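Long-range contacts in cellulosomal scaffoldin anchoring protein C (Acetivibrio cellulolyticus, PDB 4UYP), which anchors cellulosomes at the bacterial cell surface through cohesin domains that bind dockerins, this chain being its third cohesin: residues Y32-R37 with T119-S124; G53-N58 with R85-D90. One frame throughout, in Å; residues are numbered along the deposited sequence. Where two conformers were deposited one is given.

Contact 1: residues Y32-R37 with T119-S124; sequences YALSFR and TSFYYS
Strands 33-37 and 120-122 run antiparallel, 170° apart, with axes 4.7 Å from each other at their closest. Ser35 and Ser120 form a hydrogen-bonded pair. Ser35 N donates to Ser120 O within the carbonyl plane, whereas Ser120 N approaches Ser35 O from above the plane of the Ser35 carbonyl. At the start of 32-37, Tyr32 N binds Tyr122 O at 2.8 Å and Ala33 N bonds weakly to the same oxygen, a classic beta bulge. At the far end Arg37 N donates almost straight, at 171°, to Thr119 OG1, which also bonds to Asn115. Thr119 CG2, anti to its backbone N, lies alongside Phe36 and meets CD1 at 3.7 Å. Leu34 and Phe121 point the same way from a non-hydrogen-bonded pair. Leu34 CB approaches Phe121 CD2 to 3.6 Å, and Leu34 CD2 lies near CE2 of the same ring. On the other face, one water bridges Ser35 OG and Ser120 OG, and Ser35 OG also bonds to Tyr118. Tyr32 OH binds Asp59 of the scaffoldin adaptor protein B chain, and Arg37 NH2 binds its Val25 O. The pairing is that of neighbouring strands in the cohesin beta-sandwich, with the Ser35 and Tyr122 face turned to the dockerin-bearing chain.

Contact 2: residues G53-N58 with R85-D90; sequences GSLIEN and RIIDSD
Two irregular loops pass in nearly opposite directions, and side chains make most of the contact. The buried part centres on Leu55, in the type I turn from Gly53 to Ile56. Its CD2 lies 3.4 Å from Ser89 O, a buried carbonyl with no polar partner in the model. Leu55 crosses Ile87 at about a right angle, with CD1 4.1 Å from Ile87 CG2. Ile56 CD1 meets Ile87 CD1 at 4.3 Å. Phe23 touches both Leu55 and Ile87, tying this apolar part to strand 16-24. The solvent side is polar and more exposed. Glu57 bends at chi2 (142°), and its OE2 accepts Ile86 N at 3.2 Å through the syn lone pair. This is the one hydrogen bond between the loops. Glu57 lies against the aliphatic part of Arg85, its OE1 3.5 Å from Arg85 CG, with no salt bridge between them. The Asn58 amide stacks over one face of the Arg85 guanidinium, planes 27° apart and ND2 above its centre. Arg85 NH2 makes its salt bridge with Asp61, while Asn58 OD1 accepts Ser60 N. Such loop-to-loop packing, apolar inside and polar outside, closes an end of the cohesin beta-sandwich.

In the fold
The two contacts lie in one cohesin domain, with centres about 13 Å apart. Along the chain the order is 32-37, 53-58, 85-90, 119-124, so contact 2 is nested within the loop closed by contact 1. Contact 1 joins strands 33-39 and 109-122. Contact 2 joins the loop after strand 45-52 to the loop before strand 91-100. The contacts touch where Tyr32 CA meets Ile86 CD1 at 3.8 Å and Leu34 CD2 meets Ile87 CD1 at 4.2 Å. Phe23 and Phe77 pack against side chains of both. Contact 1 also meets the adaptor protein B chain, while no other protein chain touches contact 2. The dockerin-binding sheet's inner face and these loops thus pack into one apolar interior.

Contact 1: residues Y32-R37 with T119-S124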
# COMPACT_ATOMS: atom_id res chain seq x y z
N TYR C 32 0.68 13.94 -18.46
CA TYR C 32 -0.69 13.88 -18.94
C TYR C 32 -1.65 13.18 -17.97
O TYR C 32 -2.85 13.46 -17.98
CB TYR C 32 -0.58 13.10 -20.29
CG TYR C 32 -1.85 12.97 -21.08
CD1 TYR C 32 -2.48 14.15 -21.58
CD2 TYR C 32 -2.46 11.77 -21.34
CE1 TYR C 32 -3.63 14.03 -22.37
CE2 TYR C 32 -3.61 11.63 -22.16
CZ TYR C 32 -4.18 12.78 -22.64
OH TYR C 32 -5.30 12.71 -23.44
N ALA C 33 -1.13 12.14 -17.26
CA ALA C 33 -2.05 11.39 -16.36
C ALA C 33 -1.18 10.82 -15.27
O ALA C 33 -0.04 10.45 -15.47
CB ALA C 33 -2.78 10.25 -17.11
N LEU C 34 -1.74 10.69 -14.06
CA LEU C 34 -1.00 10.08 -12.94
C LEU C 34 -2.02 9.62 -11.94
O LEU C 34 -3.15 10.13 -11.81
CB LEU C 34 -0.01 11.08 -12.30
CG LEU C 34 -0.66 12.19 -11.44
CD1 LEU C 34 -0.57 11.75 -9.95
CD2 LEU C 34 0.15 13.50 -11.67
N SER C 35 -1.62 8.60 -11.19
CA SER C 35 -2.31 8.28 -9.90
C SER C 35 -1.23 8.28 -8.80
O SER C 35 -0.09 7.98 -9.04
CB SER C 35 -3.03 6.94 -9.96
OG SER C 35 -2.09 5.89 -10.12
N PHE C 36 -1.70 8.68 -7.63
CA PHE C 36 -0.78 8.76 -6.51
C PHE C 36 -1.52 8.24 -5.30
O PHE C 36 -2.62 8.74 -4.99
CB PHE C 36 -0.31 10.22 -6.26
CG PHE C 36 0.66 10.34 -5.11
CD1 PHE C 36 1.93 9.95 -5.33
CD2 PHE C 36 0.23 10.73 -3.81
CE1 PHE C 36 2.88 9.93 -4.37
CE2 PHE C 36 1.26 10.68 -2.77
CZ PHE C 36 2.50 10.31 -3.15
N ARG C 37 -1.04 7.18 -4.62
CA ARG C 37 -1.73 6.66 -3.42
C ARG C 37 -0.79 6.63 -2.27
O ARG C 37 0.38 6.24 -2.42
CB ARG C 37 -2.16 5.24 -3.74
CG ARG C 37 -2.88 4.68 -2.50
CD ARG C 37 -3.48 3.28 -2.68
NE ARG C 37 -4.48 3.32 -3.70
CZ ARG C 37 -5.31 2.31 -3.85
NH1 ARG C 37 -5.29 1.20 -3.10
NH2 ARG C 37 -6.25 2.34 -4.79
N THR C 119 0.56 3.85 -7.83
CA THR C 119 1.11 5.17 -8.18
C THR C 119 1.81 5.00 -9.48
O THR C 119 2.74 4.16 -9.60
CB THR C 119 2.09 5.63 -7.13
OG1 THR C 119 1.36 5.76 -5.87
CG2 THR C 119 2.75 6.98 -7.41
N SER C 120 1.45 5.85 -10.46
CA SER C 120 2.14 5.79 -11.78
C SER C 120 1.97 7.14 -12.43
O SER C 120 1.02 7.88 -12.16
CB SER C 120 1.57 4.75 -12.76
OG SER C 120 0.25 5.04 -13.24
N PHE C 121 2.87 7.47 -13.33
CA PHE C 121 2.94 8.79 -14.01
C PHE C 121 3.16 8.59 -15.50
O PHE C 121 3.97 7.72 -15.86
CB PHE C 121 4.08 9.61 -13.48
CG PHE C 121 3.90 10.07 -12.04
CD1 PHE C 121 4.16 9.19 -11.00
CD2 PHE C 121 3.56 11.33 -11.79
CE1 PHE C 121 3.96 9.70 -9.67
CE2 PHE C 121 3.40 11.83 -10.49
CZ PHE C 121 3.56 10.97 -9.45
N TYR C 122 2.42 9.34 -16.29
CA TYR C 122 2.44 9.13 -17.80
C TYR C 122 2.69 10.46 -18.50
O TYR C 122 2.05 11.46 -18.22
CB TYR C 122 1.15 8.55 -18.27
CG TYR C 122 1.05 7.05 -17.98
CD1 TYR C 122 0.70 6.56 -16.70
CD2 TYR C 122 1.42 6.12 -18.95
CE1 TYR C 122 0.70 5.21 -16.46
CE2 TYR C 122 1.45 4.78 -18.68
CZ TYR C 122 1.07 4.32 -17.45
OH TYR C 122 1.11 2.95 -17.13
N TYR C 123 3.59 10.44 -19.48
CA TYR C 123 3.75 11.57 -20.42
C TYR C 123 2.61 11.62 -21.46
O TYR C 123 2.33 12.71 -21.94
CB TYR C 123 4.98 11.22 -21.29
CG TYR C 123 6.32 11.27 -20.58
CD1 TYR C 123 6.83 12.46 -20.02
CD2 TYR C 123 7.11 10.09 -20.51
CE1 TYR C 123 8.06 12.48 -19.41
CE2 TYR C 123 8.39 10.16 -19.90
CZ TYR C 123 8.82 11.35 -19.39
OH TYR C 123 10.07 11.42 -18.74
N SER C 124 1.92 10.47 -21.72
CA SER C 124 0.82 10.42 -22.70
C SER C 124 0.08 9.15 -22.39
O SER C 124 0.45 8.42 -21.44
CB SER C 124 1.48 10.28 -24.12
OG SER C 124 1.99 8.94 -24.24
O HOH W 1 -2.00 4.03 -12.16

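Contact 2: residues G53-N58 with R85-D90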
# COMPACT_ATOMS: atom_id res chain seq x y z
N GLY C 53 -3.52 21.21 -4.97
CA GLY C 53 -2.54 22.29 -4.86
C GLY C 53 -2.51 23.12 -6.14
O GLY C 53 -3.33 22.96 -7.05
N SER C 54 -1.52 24.04 -6.11
CA SER C 54 -1.43 25.02 -7.20
C SER C 54 -1.15 24.37 -8.58
O SER C 54 -1.47 25.00 -9.64
CB SER C 54 -0.32 26.05 -6.86
OG SER C 54 0.90 25.43 -7.18
N LEU C 55 -0.64 23.15 -8.63
CA LEU C 55 -0.44 22.47 -9.89
C LEU C 55 -1.73 22.11 -10.59
O LEU C 55 -1.71 21.84 -11.82
CB LEU C 55 0.42 21.21 -9.72
CG LEU C 55 1.86 21.53 -9.26
CD1 LEU C 55 2.60 20.20 -9.18
CD2 LEU C 55 2.60 22.47 -10.23
N ILE C 56 -2.88 22.07 -9.88
CA ILE C 56 -4.16 21.79 -10.50
C ILE C 56 -4.83 23.08 -10.88
O ILE C 56 -5.26 23.87 -10.05
CB ILE C 56 -5.07 21.01 -9.48
CG1 ILE C 56 -4.35 19.73 -8.95
CG2 ILE C 56 -6.40 20.70 -10.13
CD1 ILE C 56 -3.85 18.79 -10.04
N GLU C 57 -4.91 23.25 -12.19
CA GLU C 57 -5.49 24.49 -12.73
C GLU C 57 -7.00 24.37 -12.92
O GLU C 57 -7.68 25.45 -12.94
CB GLU C 57 -4.83 24.95 -14.05
CG GLU C 57 -3.30 24.94 -14.21
CD GLU C 57 -2.84 24.48 -15.67
OE1 GLU C 57 -3.26 25.22 -16.62
OE2 GLU C 57 -2.20 23.37 -15.96
N ASN C 58 -7.61 23.18 -13.01
CA ASN C 58 -9.01 23.02 -13.20
C ASN C 58 -9.42 21.76 -12.50
O ASN C 58 -8.89 20.70 -12.77
CB ASN C 58 -9.31 22.93 -14.73
CG ASN C 58 -10.76 22.85 -15.06
OD1 ASN C 58 -11.59 22.17 -14.43
ND2 ASN C 58 -11.14 23.61 -16.13
N ARG C 85 -4.62 21.91 -20.07
CA ARG C 85 -4.03 22.01 -18.72
C ARG C 85 -3.08 20.82 -18.76
O ARG C 85 -3.40 19.80 -19.39
CB ARG C 85 -5.06 21.77 -17.56
CG ARG C 85 -5.91 22.97 -17.17
CD ARG C 85 -7.23 23.04 -17.78
NE ARG C 85 -8.04 21.85 -17.68
CZ ARG C 85 -9.17 21.65 -18.36
NH1 ARG C 85 -9.62 22.61 -19.28
NH2 ARG C 85 -9.90 20.57 -18.18
N ILE C 86 -1.95 20.97 -18.13
CA ILE C 86 -0.96 19.87 -18.14
C ILE C 86 -0.13 20.16 -16.91
O ILE C 86 -0.10 21.36 -16.48
CB ILE C 86 -0.09 19.87 -19.43
CG1 ILE C 86 0.58 18.55 -19.56
CG2 ILE C 86 0.78 21.13 -19.40
CD1 ILE C 86 -0.30 17.52 -20.10
N ILE C 87 0.52 19.16 -16.27
CA ILE C 87 1.43 19.49 -15.16
C ILE C 87 2.84 19.49 -15.77
O ILE C 87 3.33 18.41 -16.20
CB ILE C 87 1.26 18.50 -14.03
CG1 ILE C 87 -0.10 18.70 -13.34
CG2 ILE C 87 2.38 18.72 -12.96
CD1 ILE C 87 -0.36 17.66 -12.28
N ASP C 88 3.41 20.71 -15.89
CA ASP C 88 4.71 20.80 -16.54
C ASP C 88 5.60 21.76 -15.79
O ASP C 88 6.59 22.35 -16.38
CB ASP C 88 4.56 21.26 -18.00
CG ASP C 88 4.04 22.63 -18.11
OD1 ASP C 88 3.60 23.31 -17.16
OD2 ASP C 88 3.89 23.08 -19.37
N SER C 89 5.41 21.97 -14.48
CA SER C 89 6.23 22.80 -13.65
C SER C 89 6.19 22.25 -12.21
O SER C 89 5.32 21.36 -11.91
CB SER C 89 5.70 24.23 -13.62
OG SER C 89 4.34 24.37 -13.16
N ASP C 90 7.07 22.74 -11.34
CA ASP C 90 7.21 22.14 -10.01
C ASP C 90 6.33 22.83 -9.02
O ASP C 90 6.03 23.99 -9.11
CB ASP C 90 8.65 22.26 -9.52
CG ASP C 90 9.66 21.51 -10.36
OD1 ASP C 90 9.29 20.81 -11.32
OD2 ASP C 90 10.86 21.49 -9.93